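Local coordinates for uncharacterized protein (Bacteroides uniformis ATCC 8492, PDB 4Q68) that probably cleaves the amide bond between N-acetylmuramic acid and L-alanine in peptidoglycan, as a member of an NlpC/P60 cysteine-peptidase-like amidase family, at residues Cys41-Leu44 / Val45-Val48; Ser65-Ala68 / Asp69-Lys73; Ile74-Asp78 / Gly79-Gly83; Lys142-Lys145 / Ile146-Ser149; Tyr157-Lys160 / Ala161-Pro164. All coordinates share one frame; numbering follows the deposited sequence. Where two conformers were deposited one is given.

Interaction 1: residues Cys41-Leu44 / Val45-Val48; sequences CTTL and VEYV
The carbonyl oxygen T43 O accepts the backbone N-H of Y47 at 2.9 Å and at the same time sits over one face of the tyrosine ring, 3.1 Å from Y47 CD2. Y47 reaches this place because its CG stands beside its own backbone N (chi1 -60°), which turns the phenol back along the helix. The ring then runs side by side with T43, whose CB meets Y47 CE2 at 3.7 Å. A water joins the two hydroxyls, 2.9 Å from T43 OG1 and 2.8 Å from Y47 OH, and the phenol oxygen is also bonded to N35 N. One residue further on, L44 and V48 lie side by side, pointing the same way, and L44 CD1 touches V48 CG2 at 3.9 Å. These compact branched side chains suit a face turned towards helix 2-12 and Y14. E46 extends its chain past T42 O, with E46 CG 3.3 Å from T42 O, and its buried carboxylate is satisfied by a salt bridge to R75 and a hydrogen bond from W94 NE1. V45 faces strand 188-197, which also brings H190 against C41. A cysteine in the first turn of a helix, lying against a strand that carries a histidine, is consistent with the papain-like arrangement of NlpC/P60 enzymes, in which this helix packs on the central sheet.

Interaction 2: residues Ser65-Ala68 / Asp69-Lys73; sequences SAFA and DNLQK
F67 and L71, one helical turn apart, lean on each other at a slant: the ring carbon F67 CE2 comes to 4.4 Å from the methyl L71 CD2, a loose contact in which the methyl meets neither a clear face nor an edge. The four-residue spacing puts both on the flank facing A50 of helix 41-53, and the like torsions (CG opposite the backbone N, chi1 171° for F67) start the two chains in the same direction. D69 and N70 turn the other way about their first torsion and fold back over the preceding turn. The carboxylate carbon D69 CG lies 3.3 Å from S65 O, which already accepts D69 N at 2.9 Å. A water donates to both S65 O, at 2.8 Å, and D69 OD1, at 2.6 Å, so this exposed carbonyl has two donors. N70 lays its amide near A66 O without bonding to it through the side chain; its ND2 goes to T54 OG1 instead. Q72 carries its extended chain towards G79 O in the following turn. Such a division implies an amphipathic helix whose apolar flank packs on helix 41-53, while on the exposed side a water links S65 O to the D69 carboxylate.

Interaction 3: residues Ile74-Asp78 / Gly79-Gly83; sequences IRYRD and GKIDG
Y76 and I81 make the tight part of this turn. The methylene I81 CG1 stands over the centre of the tyrosine ring in a CH-pi contact, 3.8 Å from the Y76 centroid and 12° off the ring normal, while R75 CG lies on the opposite face, nearer the rim. The phenol hydroxyl bonds to E30. Isoleucine suits the place because its beta-branched, apolar side chain sets a methylene over the ring centre, with the methyls CG2 and CD1 near ring atoms CE1 and CE2. The bend is two overlapping beta turns: G79 N donates to Y76 O at 2.9 Å, closing a type II turn, and K80 N to R77 O at 3.1 Å, closing a type I' turn. Both donors sit well above their carbonyl planes. D78 and G79 both have positive phi, easy for glycine and tolerated by aspartate better than by most residues. The outer side is looser and wet: one water donates to R77 O at 2.8 Å and to K80 O at 2.6 Å. There K80 stretches outward, whereas D78 OD1 is paired with R100. Dispersion on the aromatic face thus anchors the loop, and the water supplements the turn's backbone bonds.

Interaction 4: residues Lys142-Lys145 / Ile146-Ser149; sequences KMKK and IEQS
The flat carboxylate of E147 is carried back over the preceding turn, its CD 3.4 Å from M143 O and its OE1 3.7 Å from K144 CA. Its oxygens are gripped from beyond the helix: OE2 bonds to Y90 OH and OE1 to S124 OG. The chain lies extended with CG beside the backbone N (chi1 -72°), and E147 CG is pressed to 3.1 Å from M143 O, the carbonyl that also accepts E147 N at 2.8 Å. M143, present as selenomethionine, bends at chi2 and chi3 so that its SE meets I146 CD1 at 4.1 Å; the two side chains cross at a slant. A flexible, polarisable chain suits this place, where it also touches M123 and Y90, while I146 reaches R77. The solvent side is polar. K145 O accepts S149 N at 3.1 Å and also the hydrogen of a water, which is bonded in turn to S149 OG at 3.0 Å. K144 and K145 run out extended from the exposed side. S124 ties the helix to helix 122-125, and Y90 to the loop before helix 91-100; these two hydrogen bonds satisfy the buried carboxylate of E147 and fix its rotation.

Interaction 5: residues Tyr157-Lys160 / Ala161-Pro164; sequences YLPK and AKLP
A single turn of 3-10 helix ends the short strand 158-159, and L158 of the strand and L163 just after the turn close together behind the bend. Two consecutive type I turns build it: K162 N donates to P159 O at 2.9 Å, and L163 N to K160 O at 3.1 Å. In both bonds the donor stands well above the carbonyl plane, as the tight winding of a three-residue repeat requires. The methyl L158 CD1 rests 3.8 Å from K162 CB, while L158 CD2 meets L163 CD1 at 3.8 Å, the two leucine side chains crossing at about a right angle. Both hold CG opposite the backbone N (chi1 -177° for L158), and the branched ends interlock beside L168, I171 and helix 220-225. Leucine serves well here, since two methyls on one carbon can touch two neighbours at once. P159 fits the junction because its ring restricts phi as the strand gives way to the turn. Its CD touches the aliphatic K162 CD at 4.1 Å and also lies over the rim of one face of the Y157 ring. K162 runs on, extended, past the proline to a salt bridge with D114. K160 swings the other way, its CG wedged between backbone N and carbonyl carbon (chi1 66°), and its ammonium is held by the carbonyls of W230 and L224. Strand 158-159 pairs antiparallel with strand 230-238, so the arrangement is that of a short sheet strand leaving through a 3-10 turn sealed by leucines.

Interaction 1 is the buried one, near the centre of the chain; interactions 2 and 3 lie at the surface, and 4 and 5 are partly buried. The first three form one group: helix 41-53 packs on helix 64-75, with apolar contacts to interaction 2 and a salt bridge to interaction 3, which continues directly from the same helix. Interaction 4 meets this group through a single packing contact with interaction 3, and interaction 5 stands apart, at the end of a strand of the main sheet. Helical contacts 1, 2 and 4 use i-to-i+4 bonds, each with a bridging water, whereas 3 and 5 use tighter turn bonds, their donors above the carbonyl planes, sealed by apolar side chains.

Interaction 1: residues Cys41-Leu44 / Val45-Val48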
loop_
_atom_site.group_PDB
_atom_site.type_symbol
_atom_site.label_atom_id
_atom_site.label_comp_id
_atom_site.label_asym_id
_atom_site.label_seq_id
_atom_site.Cartn_x
_atom_site.Cartn_y
_atom_site.Cartn_z
ATOM N N CYS A 41 -7.656 2.247 -1.723
ATOM C CA CYS A 41 -6.997 1.110 -1.069
ATOM C C CYS A 41 -5.702 1.516 -0.370
ATOM O O CYS A 41 -5.360 0.930 0.662
ATOM C CB CYS A 41 -6.759 -0.067 -2.023
ATOM S SG CYS A 41 -5.594 0.227 -3.349
ATOM N N THR A 42 -5.003 2.508 -0.921
ATOM C CA THR A 42 -3.732 2.938 -0.381
ATOM C C THR A 42 -3.932 3.936 0.760
ATOM O O THR A 42 -3.291 3.820 1.802
ATOM C CB THR A 42 -2.836 3.465 -1.513
ATOM O OG1 THR A 42 -2.607 2.398 -2.444
ATOM C CG2 THR A 42 -1.498 3.932 -0.987
ATOM N N THR A 43 -4.824 4.916 0.583
ATOM C CA THR A 43 -5.018 5.851 1.680
ATOM C C THR A 43 -5.562 5.144 2.919
ATOM O O THR A 43 -5.195 5.509 4.028
ATOM C CB THR A 43 -5.842 7.105 1.346
ATOM O OG1 THR A 43 -7.217 6.772 1.165
ATOM C CG2 THR A 43 -5.319 7.837 0.112
ATOM N N LEU A 44 -6.401 4.121 2.751
ATOM C CA LEU A 44 -6.874 3.362 3.908
ATOM C C LEU A 44 -5.687 2.819 4.698
ATOM O O LEU A 44 -5.592 2.976 5.916
ATOM C CB LEU A 44 -7.762 2.204 3.478
ATOM C CG LEU A 44 -8.124 1.248 4.615
ATOM C CD1 LEU A 44 -8.954 1.915 5.695
ATOM C CD2 LEU A 44 -8.874 0.070 4.049
ATOM N N VAL A 45 -4.792 2.123 4.014
ATOM C CA VAL A 45 -3.636 1.545 4.686
ATOM C C VAL A 45 -2.783 2.630 5.358
ATOM O O VAL A 45 -2.316 2.461 6.484
ATOM C CB VAL A 45 -2.814 0.676 3.712
ATOM C CG1 VAL A 45 -1.470 0.284 4.323
ATOM C CG2 VAL A 45 -3.615 -0.560 3.314
ATOM N N GLU A 46 -2.570 3.738 4.663
ATOM C CA GLU A 46 -1.785 4.827 5.232
ATOM C C GLU A 46 -2.412 5.366 6.510
ATOM O O GLU A 46 -1.708 5.585 7.496
ATOM C CB GLU A 46 -1.594 5.952 4.216
ATOM C CG GLU A 46 -0.729 5.537 3.053
ATOM C CD GLU A 46 -0.404 6.654 2.094
ATOM O OE1 GLU A 46 -1.309 7.488 1.828
ATOM O OE2 GLU A 46 0.765 6.692 1.618
ATOM N N TYR A 47 -3.722 5.597 6.513
ATOM C CA TYR A 47 -4.369 6.125 7.715
ATOM C C TYR A 47 -4.320 5.117 8.860
ATOM O O TYR A 47 -4.131 5.504 10.019
ATOM C CB TYR A 47 -5.832 6.512 7.465
ATOM C CG TYR A 47 -6.046 7.581 6.405
ATOM C CD1 TYR A 47 -5.243 8.710 6.330
ATOM C CD2 TYR A 47 -7.066 7.443 5.472
ATOM C CE1 TYR A 47 -5.463 9.681 5.356
ATOM C CE2 TYR A 47 -7.283 8.386 4.487
ATOM C CZ TYR A 47 -6.478 9.507 4.422
ATOM O OH TYR A 47 -6.647 10.467 3.439
ATOM N N VAL A 48 -4.520 3.842 8.557
ATOM C CA VAL A 48 -4.485 2.821 9.590
ATOM C C VAL A 48 -3.085 2.709 10.192
ATOM O O VAL A 48 -2.919 2.657 11.418
ATOM C CB VAL A 48 -4.979 1.474 9.043
ATOM C CG1 VAL A 48 -4.767 0.370 10.057
ATOM C CG2 VAL A 48 -6.472 1.575 8.687
HETATM O O HOH W 1 -8.276 9.431 1.468
#

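Interaction 2: residues Ser65-Ala68 / Asp69-Lys73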
loop_
_atom_site.group_PDB
_atom_site.type_symbol
_atom_site.label_atom_id
_atom_site.label_comp_id
_atom_site.label_asym_id
_atom_site.label_seq_id
_atom_site.Cartn_x
_atom_site.Cartn_y
_atom_site.Cartn_z
ATOM N N SER A 65 -1.802 16.200 15.819
ATOM C CA SER A 65 -0.488 16.569 15.309
ATOM C C SER A 65 0.386 15.341 15.118
ATOM O O SER A 65 1.073 15.235 14.111
ATOM C CB SER A 65 0.201 17.568 16.238
ATOM O OG SER A 65 0.370 17.019 17.533
ATOM N N ALA A 66 0.358 14.419 16.078
ATOM C CA ALA A 66 1.188 13.222 15.979
ATOM C C ALA A 66 0.699 12.298 14.869
ATOM O O ALA A 66 1.499 11.738 14.143
ATOM C CB ALA A 66 1.231 12.494 17.310
ATOM N N PHE A 67 -0.614 12.157 14.731
ATOM C CA PHE A 67 -1.196 11.386 13.624
ATOM C C PHE A 67 -0.724 11.955 12.285
ATOM O O PHE A 67 -0.275 11.221 11.419
ATOM C CB PHE A 67 -2.730 11.380 13.686
ATOM C CG PHE A 67 -3.380 10.784 12.472
ATOM C CD1 PHE A 67 -3.479 9.407 12.321
ATOM C CD2 PHE A 67 -3.860 11.592 11.458
ATOM C CE1 PHE A 67 -4.068 8.861 11.209
ATOM C CE2 PHE A 67 -4.443 11.050 10.341
ATOM C CZ PHE A 67 -4.548 9.677 10.216
ATOM N N ALA A 68 -0.846 13.268 12.120
ATOM C CA ALA A 68 -0.446 13.917 10.883
ATOM C C ALA A 68 1.034 13.718 10.616
ATOM O O ALA A 68 1.429 13.459 9.478
ATOM C CB ALA A 68 -0.797 15.402 10.931
ATOM N N ASP A 69 1.857 13.849 11.652
ATOM C CA ASP A 69 3.298 13.655 11.464
ATOM C C ASP A 69 3.621 12.224 11.013
ATOM O O ASP A 69 4.480 12.017 10.152
ATOM C CB ASP A 69 4.066 13.978 12.740
ATOM C CG ASP A 69 4.170 15.483 13.018
ATOM O OD1 ASP A 69 3.885 16.317 12.128
ATOM O OD2 ASP A 69 4.559 15.800 14.146
ATOM N N ASN A 70 2.946 11.239 11.591
ATOM C CA ASN A 70 3.151 9.859 11.161
ATOM C C ASN A 70 2.637 9.628 9.755
ATOM O O ASN A 70 3.302 8.971 8.953
ATOM C CB ASN A 70 2.535 8.891 12.160
ATOM C CG ASN A 70 3.398 8.742 13.377
ATOM O OD1 ASN A 70 4.623 8.717 13.265
ATOM N ND2 ASN A 70 2.784 8.676 14.540
ATOM N N LEU A 71 1.480 10.177 9.419
ATOM C CA LEU A 71 0.960 10.056 8.066
ATOM C C LEU A 71 1.947 10.643 7.065
ATOM O O LEU A 71 2.191 10.056 6.007
ATOM C CB LEU A 71 -0.407 10.721 7.946
ATOM C CG LEU A 71 -1.041 10.647 6.567
ATOM C CD1 LEU A 71 -1.319 9.215 6.164
ATOM C CD2 LEU A 71 -2.299 11.484 6.531
ATOM N N GLN A 72 2.506 11.805 7.389
ATOM C CA GLN A 72 3.465 12.453 6.510
ATOM C C GLN A 72 4.711 11.587 6.303
ATOM O O GLN A 72 5.238 11.509 5.192
ATOM C CB GLN A 72 3.820 13.806 7.075
ATOM C CG GLN A 72 4.730 14.638 6.205
ATOM C CD GLN A 72 4.915 16.015 6.793
ATOM O OE1 GLN A 72 3.946 16.616 7.257
ATOM N NE2 GLN A 72 6.145 16.512 6.801
ATOM N N LYS A 73 5.182 10.947 7.368
ATOM C CA LYS A 73 6.375 10.120 7.228
ATOM C C LYS A 73 6.116 8.840 6.437
ATOM O O LYS A 73 7.044 8.317 5.824
ATOM C CB LYS A 73 7.085 9.875 8.550
ATOM C CG LYS A 73 6.695 8.670 9.336
ATOM C CD LYS A 73 7.603 8.550 10.559
ATOM C CE LYS A 73 7.233 7.385 11.429
ATOM N NZ LYS A 73 8.252 7.215 12.514
HETATM O O HOH W 2 1.825 17.717 13.010
#

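Interaction 3: residues Ile74-Asp78 / Gly79-Gly83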
loop_
_atom_site.group_PDB
_atom_site.type_symbol
_atom_site.label_atom_id
_atom_site.label_comp_id
_atom_site.label_asym_id
_atom_site.label_seq_id
_atom_site.Cartn_x
_atom_site.Cartn_y
_atom_site.Cartn_z
ATOM N N ILE A 74 4.874 8.371 6.401
ATOM C CA ILE A 74 4.466 7.220 5.607
ATOM C C ILE A 74 4.277 7.591 4.142
ATOM O O ILE A 74 4.652 6.844 3.241
ATOM C CB ILE A 74 3.147 6.647 6.181
ATOM C CG1 ILE A 74 3.384 6.034 7.552
ATOM C CG2 ILE A 74 2.526 5.622 5.239
ATOM C CD1 ILE A 74 2.118 5.891 8.367
ATOM N N ARG A 75 3.642 8.726 3.893
ATOM C CA ARG A 75 3.174 9.054 2.555
ATOM C C ARG A 75 4.255 9.693 1.681
ATOM O O ARG A 75 4.197 9.560 0.451
ATOM C CB ARG A 75 1.943 9.971 2.651
ATOM C CG ARG A 75 1.438 10.458 1.307
ATOM C CD ARG A 75 0.107 11.165 1.415
ATOM N NE ARG A 75 -0.945 10.257 1.834
ATOM C CZ ARG A 75 -2.110 10.651 2.331
ATOM N NH1 ARG A 75 -2.397 11.943 2.446
ATOM N NH2 ARG A 75 -2.984 9.724 2.727
ATOM N N TYR A 76 5.211 10.390 2.298
ATOM C CA TYR A 76 6.231 11.148 1.591
ATOM C C TYR A 76 7.606 10.564 1.829
ATOM O O TYR A 76 7.925 10.056 2.906
ATOM C CB TYR A 76 6.195 12.625 2.022
ATOM C CG TYR A 76 4.899 13.263 1.602
ATOM C CD1 TYR A 76 4.732 13.741 0.313
ATOM C CD2 TYR A 76 3.820 13.345 2.472
ATOM C CE1 TYR A 76 3.526 14.266 -0.110
ATOM C CE2 TYR A 76 2.615 13.874 2.065
ATOM C CZ TYR A 76 2.471 14.345 0.781
ATOM O OH TYR A 76 1.257 14.855 0.387
ATOM N N ARG A 77 8.454 10.693 0.812
ATOM C CA ARG A 77 9.825 10.202 0.859
ATOM C C ARG A 77 10.580 10.865 2.011
ATOM O O ARG A 77 10.757 12.094 2.024
ATOM C CB ARG A 77 10.484 10.503 -0.482
ATOM C CG ARG A 77 11.917 10.003 -0.664
ATOM C CD ARG A 77 12.427 10.226 -2.116
ATOM N NE ARG A 77 11.649 9.413 -3.053
ATOM C CZ ARG A 77 10.669 9.847 -3.850
ATOM N NH1 ARG A 77 10.369 11.140 -3.937
ATOM N NH2 ARG A 77 9.981 8.985 -4.584
ATOM N N ASP A 78 10.979 10.058 2.988
ATOM C CA ASP A 78 11.624 10.545 4.211
ATOM C C ASP A 78 10.803 11.608 4.938
ATOM O O ASP A 78 11.337 12.426 5.674
ATOM C CB ASP A 78 13.034 11.041 3.911
ATOM C CG ASP A 78 13.916 9.949 3.358
ATOM O OD1 ASP A 78 13.766 8.763 3.742
ATOM O OD2 ASP A 78 14.766 10.281 2.506
ATOM N N GLY A 79 9.490 11.583 4.748
ATOM C CA GLY A 79 8.606 12.519 5.415
ATOM C C GLY A 79 8.704 13.958 4.968
ATOM O O GLY A 79 8.187 14.831 5.650
ATOM N N LYS A 80 9.353 14.205 3.834
ATOM C CA LYS A 80 9.580 15.565 3.364
ATOM C C LYS A 80 8.650 15.874 2.203
ATOM O O LYS A 80 8.724 15.266 1.132
ATOM C CB LYS A 80 11.041 15.761 2.956
ATOM C CG LYS A 80 12.039 15.581 4.095
ATOM C CD LYS A 80 13.483 15.714 3.604
ATOM C CE LYS A 80 14.491 15.237 4.645
ATOM N NZ LYS A 80 15.896 15.391 4.198
ATOM N N ILE A 81 7.745 16.812 2.427
ATOM C CA ILE A 81 6.805 17.205 1.398
ATOM C C ILE A 81 7.507 18.166 0.446
ATOM O O ILE A 81 7.936 19.248 0.849
ATOM C CB ILE A 81 5.543 17.841 1.979
ATOM C CG1 ILE A 81 4.886 16.913 3.010
ATOM C CG2 ILE A 81 4.579 18.165 0.869
ATOM C CD1 ILE A 81 3.670 17.520 3.706
ATOM N N ASP A 82 7.608 17.765 -0.816
ATOM C CA ASP A 82 8.317 18.543 -1.844
ATOM C C ASP A 82 7.745 18.204 -3.200
ATOM O O ASP A 82 8.364 17.509 -4.005
ATOM C CB ASP A 82 9.828 18.291 -1.811
ATOM C CG ASP A 82 10.583 19.085 -2.876
ATOM O OD1 ASP A 82 10.012 20.045 -3.431
ATOM O OD2 ASP A 82 11.737 18.729 -3.182
ATOM N N GLY A 83 6.529 18.666 -3.424
ATOM C CA GLY A 83 5.872 18.502 -4.697
ATOM C C GLY A 83 5.218 17.147 -4.888
ATOM O O GLY A 83 5.363 16.216 -4.094
HETATM O O HOH W 3 10.734 14.015 0.016
#

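Interaction 4: residues Lys142-Lys145 / Ile146-Ser149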
loop_
_atom_site.group_PDB
_atom_site.type_symbol
_atom_site.label_atom_id
_atom_site.label_comp_id
_atom_site.label_asym_id
_atom_site.label_seq_id
_atom_site.Cartn_x
_atom_site.Cartn_y
_atom_site.Cartn_z
ATOM N N LYS A 142 11.283 13.960 -13.045
ATOM C CA LYS A 142 11.523 13.506 -11.682
ATOM C C LYS A 142 11.019 12.082 -11.503
ATOM O O LYS A 142 11.682 11.250 -10.876
ATOM C CB LYS A 142 10.867 14.447 -10.678
ATOM C CG LYS A 142 11.607 15.762 -10.512
ATOM C CD LYS A 142 10.868 16.758 -9.629
ATOM C CE LYS A 142 11.684 18.019 -9.398
ATOM N NZ LYS A 142 10.985 18.968 -8.530
HETATM N N MSE A 143 9.843 11.781 -12.059
HETATM C CA MSE A 143 9.318 10.418 -11.971
HETATM C C MSE A 143 10.191 9.418 -12.722
HETATM O O MSE A 143 10.401 8.311 -12.231
HETATM C CB MSE A 143 7.885 10.293 -12.466
HETATM C CG MSE A 143 6.837 10.984 -11.594
HETATM SE SE MSE A 143 6.954 10.586 -9.679
HETATM C CE MSE A 143 6.957 8.665 -9.780
ATOM N N LYS A 144 10.710 9.783 -13.892
ATOM C CA LYS A 144 11.585 8.868 -14.618
ATOM C C LYS A 144 12.818 8.533 -13.779
ATOM O O LYS A 144 13.265 7.384 -13.762
ATOM C CB LYS A 144 12.014 9.451 -15.960
ATOM C CG LYS A 144 10.933 9.479 -17.015
ATOM C CD LYS A 144 11.430 10.134 -18.302
ATOM C CE LYS A 144 10.382 10.153 -19.387
ATOM N NZ LYS A 144 10.838 10.898 -20.595
ATOM N N LYS A 145 13.397 9.516 -13.098
ATOM C CA LYS A 145 14.571 9.252 -12.277
ATOM C C LYS A 145 14.222 8.289 -11.132
ATOM O O LYS A 145 14.962 7.347 -10.849
ATOM C CB LYS A 145 15.132 10.562 -11.743
ATOM C CG LYS A 145 16.449 10.415 -11.053
ATOM C CD LYS A 145 16.911 11.733 -10.485
ATOM C CE LYS A 145 18.277 11.597 -9.837
ATOM N NZ LYS A 145 18.765 12.900 -9.317
ATOM N N ILE A 146 13.084 8.521 -10.487
ATOM C CA ILE A 146 12.613 7.638 -9.419
ATOM C C ILE A 146 12.401 6.211 -9.955
ATOM O O ILE A 146 12.829 5.229 -9.339
ATOM C CB ILE A 146 11.321 8.229 -8.806
ATOM C CG1 ILE A 146 11.676 9.448 -7.935
ATOM C CG2 ILE A 146 10.567 7.186 -7.986
ATOM C CD1 ILE A 146 10.556 10.417 -7.748
ATOM N N GLU A 147 11.734 6.111 -11.101
ATOM C CA GLU A 147 11.449 4.825 -11.737
ATOM C C GLU A 147 12.718 4.069 -12.074
ATOM O O GLU A 147 12.817 2.870 -11.840
ATOM C CB GLU A 147 10.648 5.057 -13.011
ATOM C CG GLU A 147 9.206 5.492 -12.742
ATOM C CD GLU A 147 8.492 6.031 -13.961
ATOM O OE1 GLU A 147 9.149 6.174 -15.016
ATOM O OE2 GLU A 147 7.278 6.343 -13.843
ATOM N N GLN A 148 13.691 4.769 -12.638
ATOM C CA GLN A 148 14.929 4.112 -13.031
ATOM C C GLN A 148 15.678 3.602 -11.785
ATOM O O GLN A 148 16.281 2.531 -11.825
ATOM C CB GLN A 148 15.784 5.048 -13.891
ATOM C CG GLN A 148 15.218 5.268 -15.321
ATOM C CD GLN A 148 15.470 4.109 -16.288
ATOM O OE1 GLN A 148 16.275 3.220 -16.016
ATOM N NE2 GLN A 148 14.783 4.122 -17.426
ATOM N N SER A 149 15.637 4.360 -10.690
ATOM C CA SER A 149 16.304 3.925 -9.469
ATOM C C SER A 149 15.602 2.734 -8.798
ATOM O O SER A 149 16.256 1.878 -8.204
ATOM C CB SER A 149 16.475 5.094 -8.512
ATOM O OG SER A 149 17.375 6.044 -9.067
HETATM O O HOH W 4 17.702 7.198 -11.797
#

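Interaction 5: residues Tyr157-Lys160 / Ala161-Pro164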
loop_
_atom_site.group_PDB
_atom_site.type_symbol
_atom_site.label_atom_id
_atom_site.label_comp_id
_atom_site.label_asym_id
_atom_site.label_seq_id
_atom_site.Cartn_x
_atom_site.Cartn_y
_atom_site.Cartn_z
ATOM N N TYR A 157 8.502 -11.966 -3.107
ATOM C CA TYR A 157 7.044 -11.952 -3.111
ATOM C C TYR A 157 6.566 -13.382 -2.990
ATOM O O TYR A 157 7.339 -14.326 -3.184
ATOM C CB TYR A 157 6.476 -11.276 -4.382
ATOM C CG TYR A 157 6.519 -12.136 -5.631
ATOM C CD1 TYR A 157 7.723 -12.545 -6.181
ATOM C CD2 TYR A 157 5.360 -12.570 -6.230
ATOM C CE1 TYR A 157 7.763 -13.374 -7.286
ATOM C CE2 TYR A 157 5.398 -13.394 -7.348
ATOM C CZ TYR A 157 6.604 -13.794 -7.868
ATOM O OH TYR A 157 6.661 -14.629 -8.964
ATOM N N LEU A 158 5.285 -13.545 -2.676
ATOM C CA LEU A 158 4.661 -14.852 -2.594
ATOM C C LEU A 158 3.772 -15.012 -3.825
ATOM O O LEU A 158 2.770 -14.302 -3.955
ATOM C CB LEU A 158 3.805 -14.943 -1.327
ATOM C CG LEU A 158 3.159 -16.310 -1.094
ATOM C CD1 LEU A 158 4.191 -17.388 -0.770
ATOM C CD2 LEU A 158 2.133 -16.210 0.017
ATOM N N PRO A 159 4.127 -15.921 -4.754
ATOM C CA PRO A 159 3.248 -16.155 -5.905
ATOM C C PRO A 159 1.876 -16.623 -5.452
ATOM O O PRO A 159 1.758 -17.373 -4.483
ATOM C CB PRO A 159 3.976 -17.251 -6.689
ATOM C CG PRO A 159 5.408 -17.124 -6.255
ATOM C CD PRO A 159 5.345 -16.749 -4.807
ATOM N N LYS A 160 0.845 -16.224 -6.178
ATOM C CA LYS A 160 -0.503 -16.483 -5.703
ATOM C C LYS A 160 -0.841 -17.959 -5.538
ATOM O O LYS A 160 -1.600 -18.294 -4.626
ATOM C CB LYS A 160 -1.544 -15.757 -6.545
ATOM C CG LYS A 160 -1.681 -16.198 -7.961
ATOM C CD LYS A 160 -2.773 -15.352 -8.558
ATOM C CE LYS A 160 -2.984 -15.620 -10.001
ATOM N NZ LYS A 160 -3.910 -14.619 -10.593
ATOM N N ALA A 161 -0.271 -18.844 -6.345
ATOM C CA ALA A 161 -0.548 -20.275 -6.184
ATOM C C ALA A 161 -0.018 -20.842 -4.872
ATOM O O ALA A 161 -0.466 -21.903 -4.455
ATOM C CB ALA A 161 -0.015 -21.066 -7.356
ATOM N N LYS A 162 0.904 -20.124 -4.230
ATOM C CA LYS A 162 1.516 -20.566 -2.987
ATOM C C LYS A 162 0.835 -19.977 -1.758
ATOM O O LYS A 162 1.300 -20.202 -0.642
ATOM C CB LYS A 162 3.010 -20.254 -3.003
ATOM C CG LYS A 162 3.732 -20.967 -4.133
ATOM C CD LYS A 162 5.231 -20.804 -4.058
ATOM C CE LYS A 162 5.923 -21.459 -5.242
ATOM N NZ LYS A 162 7.395 -21.436 -5.088
ATOM N N LEU A 163 -0.278 -19.255 -1.950
ATOM C CA LEU A 163 -1.057 -18.734 -0.828
ATOM C C LEU A 163 -2.302 -19.581 -0.592
ATOM O O LEU A 163 -3.217 -19.547 -1.407
ATOM C CB LEU A 163 -1.493 -17.290 -1.071
ATOM C CG LEU A 163 -2.263 -16.710 0.129
ATOM C CD1 LEU A 163 -1.385 -16.563 1.370
ATOM C CD2 LEU A 163 -2.859 -15.373 -0.222
ATOM N N PRO A 164 -2.358 -20.328 0.523
ATOM C CA PRO A 164 -3.573 -21.072 0.813
ATOM C C PRO A 164 -4.726 -20.180 1.272
ATOM O O PRO A 164 -4.523 -19.066 1.756
ATOM C CB PRO A 164 -3.146 -21.985 1.970
ATOM C CG PRO A 164 -1.651 -22.030 1.906
ATOM C CD PRO A 164 -1.283 -20.666 1.468
#